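PDB 3I9F: putative type 11 methyltransferase from Sulfolobus solfataricus, which probably acts as an S-adenosylmethionine-dependent methyltransferase of the type 11 family, although its substrate is not known, and binds zinc ions in the crystal. Local coordinates for residues D89-V94 with M134-N139; I111-E116 with I120-S125. One frame throughout, in Å; residues are numbered along the deposited sequence. Where two conformers were deposited one is given.

Overall arrangement
From the N terminus, the chain builds the first parallel strands of the sheet and leaves strand 76-82 for helix 91-101, at whose start contact 1 begins. It returns through strand 106-113, and at the end of that strand contact 2 closes a tight loop of only three intervening residues, 117-119. The chain then enters helix 130-136, whose end meets the start of helix 91-101 and closes the 39-residue loop of contact 1; contact 2 lies wholly within it. Contact 1 joins two helices, and contact 2 folds a loop against a strand end. Their centres are 19 Å apart and their nearest atoms about 8 Å, so they do not touch.

Contact 1 (D89-V94 with M134-N139); sequences DDKQHV and MGWFSN
Lys91 NZ, at the end of a side chain laid across the Trp136 indole, is gripped by two backbone acceptors of the preceding loop, His86 O and Met88 O. The aliphatic part of the lysine makes the contact itself. CB sits over the six-membered ring, 3.9 Å from the centroid of that ring of Trp136, in a CH-pi contact 21° off the ring normal. Farther along, Lys91 CD rests 3.7 Å from Trp136 CZ2, displaced toward the rim. The chain is straight as far as CE and then bends (chi4 46°), which turns the ammonium group back to the loop carbonyls.

In one of its two conformers Gln92 meets the same ring at its edge: CG lies in the ring plane, 3.9 Å from Trp136 CZ3, and the side-chain amide is tilted 67° against the indole. In that conformer a water, 3.1 Å from Trp136 O, also joins Gln92 OE1 to it, so both the edge contact and the bridge are tentative. Trp136 ends its helix. Phe137 follows as the centre of an inverse gamma turn, closed by a weak bond from Ser138 N to Trp136 O. Phe85 meets the indole edge-to-face and also packs against Phe137, while Met128 touches the tryptophan from another loop.

With an alanine at Trp136, the lysine methylenes would probably lose the surface they rest on, and a gap would be likely to open between the two helices and beside Phe85. The contact packs the start of helix 91-101, the connection in a beta-alpha-beta crossover from strand 76-82 to strand 106-113, against the end of helix 130-136, two neighbours on one face of the Rossmann-like methyltransferase sheet.

Contact 2 (I111-E116 with I120-S125); sequences IDWRKE and IGPPLS
Trp113 and Pro122 make the tight part of this contact: Pro122 CD lies over the five-membered ring, 3.4 Å from the centroid of that ring of Trp113 and 12° off its normal, nearest to NE1 at 3.3 Å. On the same face, Gly121 CA covers the six-membered ring, 3.6 Å from the centroid of that ring of Trp113, so the backbone and a proline ring edge together cover both halves of the indole. Gly121 has no side chain to intrude; a CB there would fall 2.7 Å from Trp113 CE3. Ile120 adds CG1 at 3.9 Å from Trp113 CZ3, having swung this branch between its backbone N and carbonyl carbon (chi1 55°), while Ile120 O approaches the ring obliquely. At the root of the tryptophan, its backbone N is bonded to Asp112 OD1 at 2.9 Å, the acceptor being met on its anti side and out of the carboxylate plane. Asp112 OD2 is held in turn by Tyr133 OH and His86 ND1.

The solvent side is looser. Leu124, at the surface, brings a single methyl, CD1, to 3.8 Å from Glu116 N, beside the inverse gamma turn centred on Lys115. The lysine chain runs across the leucine at about a right angle, with CG 4.2 Å from Leu124 CD1, and its NZ goes on to a salt bridge with Asp132. No hydrogen bond links the two segments directly, but Arg127 spans them, bonded to Arg114 O, Ile120 O and Pro122 O. What results is a loop after strand 106-113 that curls over its last residue, laying a glycine-proline pair on one face of a tryptophan in CH-pi contact, on the way from the methyltransferase sheet to helix 130-136.

Contact 1 (D89-V94 with M134-N139)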
loop_
_atom_site.group_PDB
_atom_site.type_symbol
_atom_site.label_atom_id
_atom_site.label_comp_id
_atom_site.label_asym_id
_atom_site.label_seq_id
_atom_site.Cartn_x
_atom_site.Cartn_y
_atom_site.Cartn_z
ATOM N N ASP B 89 -19.319 -2.481 4.190
ATOM C CA ASP B 89 -19.613 -3.393 3.109
ATOM C C ASP B 89 -18.880 -4.760 3.232
ATOM O O ASP B 89 -17.798 -4.847 3.765
ATOM C CB ASP B 89 -19.203 -2.735 1.783
ATOM C CG ASP B 89 -20.181 -1.641 1.315
ATOM O OD1 ASP B 89 -21.107 -1.291 2.063
ATOM O OD2 ASP B 89 -20.004 -1.078 0.199
ATOM N N ASP B 90 -19.476 -5.805 2.688
ATOM C CA ASP B 90 -18.889 -7.102 2.626
ATOM C C ASP B 90 -18.279 -7.615 3.966
ATOM O O ASP B 90 -17.109 -7.907 4.097
ATOM C CB ASP B 90 -17.879 -7.069 1.504
ATOM C CG ASP B 90 -18.515 -6.657 0.191
ATOM O OD1 ASP B 90 -19.660 -7.057 -0.111
ATOM O OD2 ASP B 90 -17.903 -5.890 -0.564
ATOM N N LYS B 91 -19.100 -7.728 4.964
ATOM C CA LYS B 91 -18.622 -8.071 6.255
ATOM C C LYS B 91 -17.891 -9.417 6.260
ATOM O O LYS B 91 -16.840 -9.495 6.910
ATOM C CB LYS B 91 -19.738 -7.986 7.277
ATOM C CG LYS B 91 -20.221 -6.552 7.540
ATOM C CD LYS B 91 -21.354 -6.566 8.556
ATOM C CE LYS B 91 -21.891 -5.213 9.006
ATOM N NZ LYS B 91 -22.133 -4.251 7.878
ATOM N N GLN B 92 -18.352 -10.416 5.473
ATOM C CA GLN B 92 -17.655 -11.704 5.452
ATOM C C GLN B 92 -16.299 -11.572 4.749
ATOM O O GLN B 92 -15.330 -12.230 5.151
ATOM C CB GLN B 92 -18.486 -12.827 4.826
ATOM C CG GLN B 92 -19.702 -13.243 5.616
ATOM C CD GLN B 92 -19.405 -14.137 6.811
ATOM O OE1 GLN B 92 -18.260 -14.258 7.265
ATOM N NE2 GLN B 92 -20.457 -14.784 7.332
ATOM N N HIS B 93 -16.211 -10.723 3.723
ATOM C CA HIS B 93 -14.914 -10.442 3.083
ATOM C C HIS B 93 -13.962 -9.747 4.074
ATOM O O HIS B 93 -12.757 -10.022 4.076
ATOM C CB HIS B 93 -15.108 -9.561 1.862
ATOM C CG HIS B 93 -13.853 -8.967 1.308
ATOM N ND1 HIS B 93 -12.974 -9.672 0.502
ATOM C CD2 HIS B 93 -13.360 -7.702 1.392
ATOM C CE1 HIS B 93 -12.001 -8.861 0.112
ATOM N NE2 HIS B 93 -12.221 -7.655 0.624
ATOM N N VAL B 94 -14.511 -8.848 4.901
ATOM C CA VAL B 94 -13.710 -8.174 5.903
ATOM C C VAL B 94 -13.120 -9.155 6.959
ATOM O O VAL B 94 -11.938 -9.141 7.205
ATOM C CB VAL B 94 -14.530 -7.083 6.595
ATOM C CG1 VAL B 94 -13.864 -6.648 7.933
ATOM C CG2 VAL B 94 -14.781 -5.937 5.617
ATOM N N MET B 134 -19.389 -10.733 18.113
ATOM C CA MET B 134 -18.794 -12.076 18.201
ATOM C C MET B 134 -19.435 -13.122 17.256
ATOM O O MET B 134 -18.827 -14.145 16.976
ATOM C CB MET B 134 -18.719 -12.551 19.668
ATOM C CG MET B 134 -18.006 -11.509 20.607
ATOM S SD MET B 134 -16.464 -10.759 19.989
ATOM C CE MET B 134 -15.528 -12.287 19.951
ATOM N N GLY B 135 -20.624 -12.849 16.735
ATOM C CA GLY B 135 -21.167 -13.595 15.620
ATOM C C GLY B 135 -20.294 -13.458 14.384
ATOM O O GLY B 135 -20.059 -14.431 13.707
ATOM N N TRP B 136 -19.781 -12.264 14.102
ATOM C CA TRP B 136 -18.873 -12.057 12.960
ATOM C C TRP B 136 -17.425 -12.493 13.225
ATOM O O TRP B 136 -16.736 -13.095 12.365
ATOM C CB TRP B 136 -18.850 -10.577 12.567
ATOM C CG TRP B 136 -20.133 -10.138 12.084
ATOM C CD1 TRP B 136 -21.085 -9.444 12.779
ATOM C CD2 TRP B 136 -20.669 -10.377 10.805
ATOM N NE1 TRP B 136 -22.179 -9.248 12.004
ATOM C CE2 TRP B 136 -21.953 -9.812 10.780
ATOM C CE3 TRP B 136 -20.203 -11.050 9.677
ATOM C CZ2 TRP B 136 -22.776 -9.857 9.646
ATOM C CZ3 TRP B 136 -21.016 -11.096 8.555
ATOM C CH2 TRP B 136 -22.301 -10.514 8.559
ATOM N N PHE B 137 -16.947 -12.126 14.404
ATOM C CA PHE B 137 -15.603 -12.428 14.797
ATOM C C PHE B 137 -15.620 -13.725 15.574
ATOM O O PHE B 137 -15.099 -13.793 16.674
ATOM C CB PHE B 137 -15.058 -11.285 15.629
ATOM C CG PHE B 137 -14.774 -10.036 14.833
ATOM C CD1 PHE B 137 -13.505 -9.785 14.353
ATOM C CD2 PHE B 137 -15.776 -9.117 14.559
ATOM C CE1 PHE B 137 -13.238 -8.658 13.622
ATOM C CE2 PHE B 137 -15.517 -7.997 13.849
ATOM C CZ PHE B 137 -14.247 -7.761 13.371
ATOM N N SER B 138 -16.187 -14.766 14.961
ATOM C CA SER B 138 -16.454 -16.049 15.626
ATOM C C SER B 138 -15.250 -16.986 15.815
ATOM O O SER B 138 -15.397 -18.012 16.490
ATOM C CB SER B 138 -17.482 -16.805 14.804
ATOM O OG SER B 138 -16.934 -17.017 13.500
ATOM N N ASN B 139 -14.106 -16.668 15.200
ATOM C CA ASN B 139 -12.850 -17.383 15.452
ATOM C C ASN B 139 -11.997 -16.615 16.469
ATOM O O ASN B 139 -10.760 -16.728 16.485
ATOM C CB ASN B 139 -12.047 -17.550 14.159
ATOM C CG ASN B 139 -12.874 -18.137 13.021
ATOM O OD1 ASN B 139 -13.306 -17.409 12.077
ATOM N ND2 ASN B 139 -13.132 -19.441 13.101
HETATM O O HOH W 1 -17.875 -14.421 9.773
#

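Contact 2 (I111-E116 with I120-S125)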
loop_
_atom_site.group_PDB
_atom_site.type_symbol
_atom_site.label_atom_id
_atom_site.label_comp_id
_atom_site.label_asym_id
_atom_site.label_seq_id
_atom_site.Cartn_x
_atom_site.Cartn_y
_atom_site.Cartn_z
ATOM N N ILE B 111 -14.108 -0.721 18.912
ATOM C CA ILE B 111 -14.858 0.323 19.583
ATOM C C ILE B 111 -16.111 0.588 18.772
ATOM O O ILE B 111 -16.041 0.731 17.563
ATOM C CB ILE B 111 -14.052 1.618 19.696
ATOM C CG1 ILE B 111 -12.774 1.358 20.522
ATOM C CG2 ILE B 111 -14.881 2.700 20.360
ATOM C CD1 ILE B 111 -11.724 2.466 20.405
ATOM N N ASP B 112 -17.263 0.617 19.427
ATOM C CA ASP B 112 -18.500 0.958 18.777
ATOM C C ASP B 112 -19.492 1.434 19.804
ATOM O O ASP B 112 -19.302 1.224 21.006
ATOM C CB ASP B 112 -19.097 -0.247 18.023
ATOM C CG ASP B 112 -19.855 0.164 16.750
ATOM O OD1 ASP B 112 -20.083 1.383 16.552
ATOM O OD2 ASP B 112 -20.200 -0.722 15.919
ATOM N N TRP B 113 -20.562 2.037 19.287
ATOM C CA TRP B 113 -21.653 2.594 20.046
ATOM C C TRP B 113 -22.493 1.553 20.754
ATOM O O TRP B 113 -22.717 0.499 20.214
ATOM C CB TRP B 113 -22.551 3.366 19.105
ATOM C CG TRP B 113 -21.937 4.604 18.554
ATOM C CD1 TRP B 113 -21.220 4.715 17.409
ATOM C CD2 TRP B 113 -21.982 5.913 19.128
ATOM N NE1 TRP B 113 -20.825 6.022 17.216
ATOM C CE2 TRP B 113 -21.274 6.779 18.257
ATOM C CE3 TRP B 113 -22.579 6.446 20.265
ATOM C CZ2 TRP B 113 -21.152 8.152 18.489
ATOM C CZ3 TRP B 113 -22.446 7.822 20.514
ATOM C CH2 TRP B 113 -21.734 8.650 19.635
ATOM N N ARG B 114 -22.979 1.834 21.958
ATOM C CA ARG B 114 -23.807 0.836 22.633
ATOM C C ARG B 114 -25.130 0.738 21.868
ATOM O O ARG B 114 -25.584 1.709 21.273
ATOM C CB ARG B 114 -24.063 1.161 24.098
ATOM C CG ARG B 114 -22.817 1.398 24.909
ATOM C CD ARG B 114 -23.138 1.527 26.389
ATOM N NE ARG B 114 -22.173 2.357 27.122
ATOM C CZ ARG B 114 -21.042 1.922 27.720
ATOM N NH1 ARG B 114 -20.661 0.628 27.671
ATOM N NH2 ARG B 114 -20.266 2.800 28.381
ATOM N N LYS B 115 -25.727 -0.443 21.926
ATOM C CA LYS B 115 -26.945 -0.760 21.226
ATOM C C LYS B 115 -28.154 -0.408 22.099
ATOM O O LYS B 115 -28.921 -1.270 22.511
ATOM C CB LYS B 115 -26.914 -2.249 20.875
ATOM C CG LYS B 115 -27.956 -2.715 19.855
ATOM C CD LYS B 115 -27.906 -4.230 19.728
ATOM C CE LYS B 115 -28.487 -4.759 18.433
ATOM N NZ LYS B 115 -28.557 -6.277 18.460
ATOM N N GLU B 116 -28.271 0.877 22.400
ATOM C CA GLU B 116 -29.401 1.456 23.129
ATOM C C GLU B 116 -29.556 2.850 22.592
ATOM O O GLU B 116 -28.705 3.307 21.839
ATOM C CB GLU B 116 -29.190 1.484 24.649
ATOM C CG GLU B 116 -27.775 1.844 25.125
ATOM C CD GLU B 116 -27.641 1.862 26.684
ATOM O OE1 GLU B 116 -26.727 1.165 27.230
ATOM O OE2 GLU B 116 -28.459 2.580 27.349
ATOM N N ILE B 120 -27.283 10.739 21.067
ATOM C CA ILE B 120 -26.217 10.980 20.111
ATOM C C ILE B 120 -25.862 9.636 19.472
ATOM O O ILE B 120 -26.167 8.560 20.031
ATOM C CB ILE B 120 -24.957 11.635 20.727
ATOM C CG1 ILE B 120 -24.423 10.831 21.906
ATOM C CG2 ILE B 120 -25.256 13.064 21.167
ATOM C CD1 ILE B 120 -23.127 11.416 22.468
ATOM N N GLY B 121 -25.254 9.743 18.284
ATOM C CA GLY B 121 -24.667 8.621 17.570
ATOM C C GLY B 121 -25.518 8.178 16.390
ATOM O O GLY B 121 -26.484 8.821 16.046
ATOM N N PRO B 122 -25.127 7.088 15.741
ATOM C CA PRO B 122 -25.866 6.657 14.557
ATOM C C PRO B 122 -27.239 6.029 14.907
ATOM O O PRO B 122 -27.528 5.744 16.069
ATOM C CB PRO B 122 -24.911 5.650 13.921
ATOM C CG PRO B 122 -24.032 5.200 15.046
ATOM C CD PRO B 122 -23.842 6.384 15.879
ATOM N N PRO B 123 -28.092 5.845 13.907
ATOM C CA PRO B 123 -29.421 5.294 14.213
ATOM C C PRO B 123 -29.347 3.954 14.924
ATOM O O PRO B 123 -28.470 3.153 14.666
ATOM C CB PRO B 123 -30.076 5.179 12.849
ATOM C CG PRO B 123 -29.248 6.046 11.923
ATOM C CD PRO B 123 -27.872 6.042 12.464
ATOM N N LEU B 124 -30.261 3.717 15.838
ATOM C CA LEU B 124 -30.176 2.537 16.686
ATOM C C LEU B 124 -30.172 1.238 15.887
ATOM O O LEU B 124 -29.506 0.306 16.284
ATOM C CB LEU B 124 -31.276 2.523 17.756
ATOM C CG LEU B 124 -31.420 1.199 18.533
ATOM C CD1 LEU B 124 -30.075 0.813 19.103
ATOM C CD2 LEU B 124 -32.478 1.303 19.640
ATOM N N SER B 125 -30.867 1.208 14.753
ATOM C CA SER B 125 -30.952 0.017 13.870
ATOM C C SER B 125 -29.654 -0.512 13.297
ATOM O O SER B 125 -29.502 -1.713 13.120
ATOM C CB SER B 125 -31.884 0.278 12.707
ATOM O OG SER B 125 -33.178 -0.117 13.083
#